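Local coordinates for periplasmic binding protein (Veillonella parvula, PDB 4MO9) that probably acts as a TroA-like solute-binding protein that captures a substrate, by its FepB name perhaps an iron-siderophore, outside the cell membrane for import, at residues Y181-L189 with E320-A331. Sequence-based numbering, arbitrary orientation.
Sequences YTNRVTRVL and EVFDAAVFEYLA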
loop_
_atom_site.group_PDB
_atom_site.type_symbol
_atom_site.label_atom_id
_atom_site.label_comp_id
_atom_site.label_asym_id
_atom_site.label_seq_id
_atom_site.Cartn_x
_atom_site.Cartn_y
_atom_site.Cartn_z
ATOM N N TYR A 181 8.316 11.549 3.217
ATOM C CA TYR A 181 8.405 10.421 2.296
ATOM C C TYR A 181 9.727 10.463 1.539
ATOM O O TYR A 181 10.421 9.429 1.403
ATOM C CB TYR A 181 7.257 10.465 1.281
ATOM C CG TYR A 181 7.234 9.257 0.372
ATOM C CD1 TYR A 181 6.564 8.095 0.749
ATOM C CD2 TYR A 181 7.895 9.268 -0.853
ATOM C CE1 TYR A 181 6.550 6.973 -0.073
ATOM C CE2 TYR A 181 7.881 8.158 -1.689
ATOM C CZ TYR A 181 7.209 7.014 -1.292
ATOM O OH TYR A 181 7.205 5.898 -2.113
ATOM N N THR A 182 10.052 11.651 1.036
ATOM C CA THR A 182 11.239 11.863 0.214
ATOM C C THR A 182 12.532 11.634 0.991
ATOM O O THR A 182 13.458 11.005 0.445
ATOM C CB THR A 182 11.245 13.288 -0.413
ATOM O OG1 THR A 182 10.045 13.470 -1.176
ATOM C CG2 THR A 182 12.454 13.489 -1.339
ATOM N N ASN A 183 12.628 12.152 2.227
ATOM C CA ASN A 183 13.821 11.934 3.055
ATOM C C ASN A 183 14.169 10.446 3.061
ATOM O O ASN A 183 15.330 10.060 2.921
ATOM C CB ASN A 183 13.618 12.354 4.531
ATOM C CG ASN A 183 13.338 13.844 4.720
ATOM O OD1 ASN A 183 13.612 14.675 3.843
ATOM N ND2 ASN A 183 12.781 14.190 5.889
ATOM N N ARG A 184 13.150 9.616 3.228
ATOM C CA ARG A 184 13.373 8.192 3.509
ATOM C C ARG A 184 13.610 7.361 2.260
ATOM O O ARG A 184 14.524 6.526 2.218
ATOM C CB ARG A 184 12.204 7.635 4.323
ATOM C CG ARG A 184 12.187 8.205 5.732
ATOM C CD ARG A 184 10.880 7.966 6.439
ATOM N NE ARG A 184 11.023 8.293 7.857
ATOM C CZ ARG A 184 11.015 9.535 8.334
ATOM N NH1 ARG A 184 10.851 10.562 7.510
ATOM N NH2 ARG A 184 11.164 9.749 9.634
ATOM N N VAL A 185 12.807 7.593 1.229
ATOM C CA VAL A 185 12.955 6.806 0.015
ATOM C C VAL A 185 14.265 7.139 -0.708
ATOM O O VAL A 185 14.937 6.233 -1.217
ATOM C CB VAL A 185 11.727 6.924 -0.889
ATOM C CG1 VAL A 185 11.989 6.298 -2.258
ATOM C CG2 VAL A 185 10.547 6.243 -0.218
ATOM N N THR A 186 14.664 8.416 -0.712
ATOM C CA THR A 186 15.929 8.783 -1.355
ATOM C C THR A 186 17.145 8.222 -0.634
ATOM O O THR A 186 18.116 7.842 -1.290
ATOM C CB THR A 186 16.102 10.316 -1.568
ATOM O OG1 THR A 186 16.108 10.986 -0.297
ATOM C CG2 THR A 186 14.980 10.862 -2.449
ATOM N N ARG A 187 17.116 8.179 0.702
ATOM C CA ARG A 187 18.208 7.563 1.457
ATOM C C ARG A 187 18.370 6.112 1.006
ATOM O O ARG A 187 19.487 5.663 0.718
ATOM C CB ARG A 187 17.944 7.607 2.975
ATOM C CG ARG A 187 19.042 6.965 3.826
ATOM C CD ARG A 187 18.703 6.949 5.330
ATOM N NE ARG A 187 18.722 8.291 5.918
ATOM C CZ ARG A 187 17.634 9.011 6.195
ATOM N NH1 ARG A 187 16.418 8.525 5.947
ATOM N NH2 ARG A 187 17.767 10.228 6.721
ATOM N N VAL A 188 17.257 5.391 0.934
ATOM C CA VAL A 188 17.261 3.997 0.479
ATOM C C VAL A 188 17.771 3.849 -0.956
ATOM O O VAL A 188 18.724 3.095 -1.207
ATOM C CB VAL A 188 15.859 3.352 0.583
ATOM C CG1 VAL A 188 15.836 1.988 -0.124
ATOM C CG2 VAL A 188 15.435 3.202 2.047
ATOM N N LEU A 189 17.157 4.571 -1.891
ATOM C CA LEU A 189 17.488 4.408 -3.304
ATOM C C LEU A 189 18.922 4.838 -3.608
ATOM O O LEU A 189 19.622 4.168 -4.368
ATOM C CB LEU A 189 16.480 5.140 -4.200
ATOM C CG LEU A 189 15.044 4.612 -4.162
ATOM C CD1 LEU A 189 14.127 5.452 -5.023
ATOM C CD2 LEU A 189 14.996 3.162 -4.616
ATOM N N GLU A 320 1.084 3.214 -1.370
ATOM C CA GLU A 320 0.417 4.140 -0.454
ATOM C C GLU A 320 1.327 5.261 0.011
ATOM O O GLU A 320 2.561 5.181 -0.110
ATOM C CB GLU A 320 -0.140 3.408 0.783
ATOM C CG GLU A 320 -1.624 3.005 0.687
ATOM C CD GLU A 320 -2.573 4.201 0.543
ATOM O OE1 GLU A 320 -2.125 5.374 0.693
ATOM O OE2 GLU A 320 -3.785 3.967 0.294
ATOM N N VAL A 321 0.697 6.285 0.577
ATOM C CA VAL A 321 1.407 7.472 1.031
ATOM C C VAL A 321 2.454 7.136 2.093
ATOM O O VAL A 321 3.475 7.828 2.193
ATOM C CB VAL A 321 0.415 8.553 1.543
ATOM C CG1 VAL A 321 -0.340 8.043 2.790
ATOM C CG2 VAL A 321 1.138 9.872 1.833
ATOM N N PHE A 322 2.223 6.072 2.871
ATOM C CA PHE A 322 3.165 5.700 3.919
ATOM C C PHE A 322 4.142 4.573 3.519
ATOM O O PHE A 322 4.806 3.992 4.390
ATOM C CB PHE A 322 2.426 5.333 5.232
ATOM C CG PHE A 322 1.279 4.354 5.053
ATOM C CD1 PHE A 322 1.393 3.259 4.194
ATOM C CD2 PHE A 322 0.088 4.520 5.763
ATOM C CE1 PHE A 322 0.338 2.360 4.030
ATOM C CE2 PHE A 322 -0.973 3.623 5.608
ATOM C CZ PHE A 322 -0.847 2.543 4.736
ATOM N N ASP A 323 4.239 4.262 2.222
ATOM C CA ASP A 323 5.022 3.087 1.801
ATOM C C ASP A 323 6.542 3.260 1.856
ATOM O O ASP A 323 7.280 2.325 1.539
ATOM C CB ASP A 323 4.543 2.475 0.456
ATOM C CG ASP A 323 4.979 3.264 -0.780
ATOM O OD1 ASP A 323 5.877 4.148 -0.727
ATOM O OD2 ASP A 323 4.392 2.993 -1.855
ATOM N N ALA A 324 7.002 4.441 2.271
ATOM C CA ALA A 324 8.435 4.646 2.495
ATOM C C ALA A 324 8.958 3.606 3.476
ATOM O O ALA A 324 10.117 3.184 3.396
ATOM C CB ALA A 324 8.701 6.046 3.031
ATOM N N ALA A 325 8.101 3.202 4.411
ATOM C CA ALA A 325 8.470 2.164 5.376
ATOM C C ALA A 325 8.766 0.827 4.694
ATOM O O ALA A 325 9.574 0.030 5.196
ATOM C CB ALA A 325 7.381 1.994 6.422
ATOM N N VAL A 326 8.100 0.564 3.574
ATOM C CA VAL A 326 8.332 -0.688 2.849
ATOM C C VAL A 326 9.683 -0.634 2.141
ATOM O O VAL A 326 10.434 -1.615 2.142
ATOM C CB VAL A 326 7.237 -0.954 1.812
ATOM C CG1 VAL A 326 7.538 -2.229 1.044
ATOM C CG2 VAL A 326 5.882 -1.071 2.496
ATOM N N PHE A 327 9.987 0.509 1.534
ATOM C CA PHE A 327 11.296 0.712 0.902
ATOM C C PHE A 327 12.399 0.461 1.928
ATOM O O PHE A 327 13.376 -0.236 1.646
ATOM C CB PHE A 327 11.423 2.144 0.341
ATOM C CG PHE A 327 10.802 2.340 -1.022
ATOM C CD1 PHE A 327 9.451 2.647 -1.147
ATOM C CD2 PHE A 327 11.578 2.270 -2.177
ATOM C CE1 PHE A 327 8.873 2.858 -2.400
ATOM C CE2 PHE A 327 11.006 2.483 -3.452
ATOM C CZ PHE A 327 9.648 2.785 -3.558
ATOM N N GLU A 328 12.231 1.017 3.126
ATOM C CA GLU A 328 13.209 0.836 4.198
ATOM C C GLU A 328 13.300 -0.614 4.671
ATOM O O GLU A 328 14.396 -1.148 4.873
ATOM C CB GLU A 328 12.867 1.742 5.379
ATOM C CG GLU A 328 13.050 3.239 5.105
ATOM C CD GLU A 328 12.830 4.066 6.354
ATOM O OE1 GLU A 328 12.009 3.645 7.207
ATOM O OE2 GLU A 328 13.486 5.121 6.506
ATOM N N TYR A 329 12.150 -1.258 4.838
ATOM C CA TYR A 329 12.133 -2.654 5.309
ATOM C C TYR A 329 12.826 -3.592 4.335
ATOM O O TYR A 329 13.571 -4.484 4.742
ATOM C CB TYR A 329 10.696 -3.132 5.529
ATOM C CG TYR A 329 10.626 -4.506 6.155
ATOM C CD1 TYR A 329 10.190 -5.611 5.432
ATOM C CD2 TYR A 329 11.010 -4.698 7.475
ATOM C CE1 TYR A 329 10.127 -6.875 6.019
ATOM C CE2 TYR A 329 10.954 -5.957 8.072
ATOM C CZ TYR A 329 10.514 -7.038 7.339
ATOM O OH TYR A 329 10.462 -8.284 7.941
ATOM N N LEU A 330 12.582 -3.403 3.042
ATOM C CA LEU A 330 13.187 -4.288 2.050
ATOM C C LEU A 330 14.700 -4.083 2.005
ATOM O O LEU A 330 15.455 -5.047 2.022
ATOM C CB LEU A 330 12.575 -4.063 0.668
ATOM C CG LEU A 330 11.135 -4.531 0.476
ATOM C CD1 LEU A 330 10.586 -3.974 -0.833
ATOM C CD2 LEU A 330 11.061 -6.058 0.490
ATOM N N ALA A 331 15.141 -2.829 1.971
ATOM C CA ALA A 331 16.578 -2.532 1.885
ATOM C C ALA A 331 17.337 -2.974 3.130
ATOM O O ALA A 331 18.450 -3.528 3.045
ATOM C CB ALA A 331 16.792 -1.047 1.632
HETATM O O HOH W 1 15.438 5.941 5.019
#
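Tyr181 overlaps Ala324 with the CD1 corner of its ring, 3.7 Å from the Ala324 CB, while its phenol tip reaches the turn just before helix 324-334. Chi1 of -175° places the ring opposite the backbone N and turns it toward the 320-323 turn, where OH donates to Asp323 OD1 at 2.6 Å, taking the syn lone pair in a bond that lies near the ring plane. The other carboxylate oxygen receives a weak bond from the Glu320 backbone N, so Asp323 links the phenol, on this second side only weakly, to Glu320 at the start of the type I turn. A phenylalanine in place of Tyr181 would probably leave Asp323 OD1 without this donor and the carboxylate freer to turn.

Val185 illustrates how a branched residue fills the corner where two rings meet, one methyl on each: CG2 rests 3.5 Å above the Tyr181 ring plane and meets Ala324, while CG1 makes a CH-pi contact over a face of Phe327, 4.1 Å from its centroid. One turn on, Val188 splits likewise, CG1 touching the Ala331 CB at 3.6 Å and CG2 the aliphatic part of Glu328. Charge is handled indirectly here, because a water bridges Glu328 OE2, Arg187 NH1 and Arg184 O; Glu328 OE1 bonds Thr347, and Arg184 NH1 bonds Phe180 O.

The axes of 181-189 and 324-331 approach to 8.8 Å at 25°, nearly parallel, a spacing consistent with the small Ala324 between them. Helix 171-194 thus lies against helix 324-334, which follows strand 310-313 of the five-stranded sheet; His157 of helix 154-168 stacks on Tyr181, Leu227 of helix 224-230 packs on Phe327, and helix 344-355 borders Glu328.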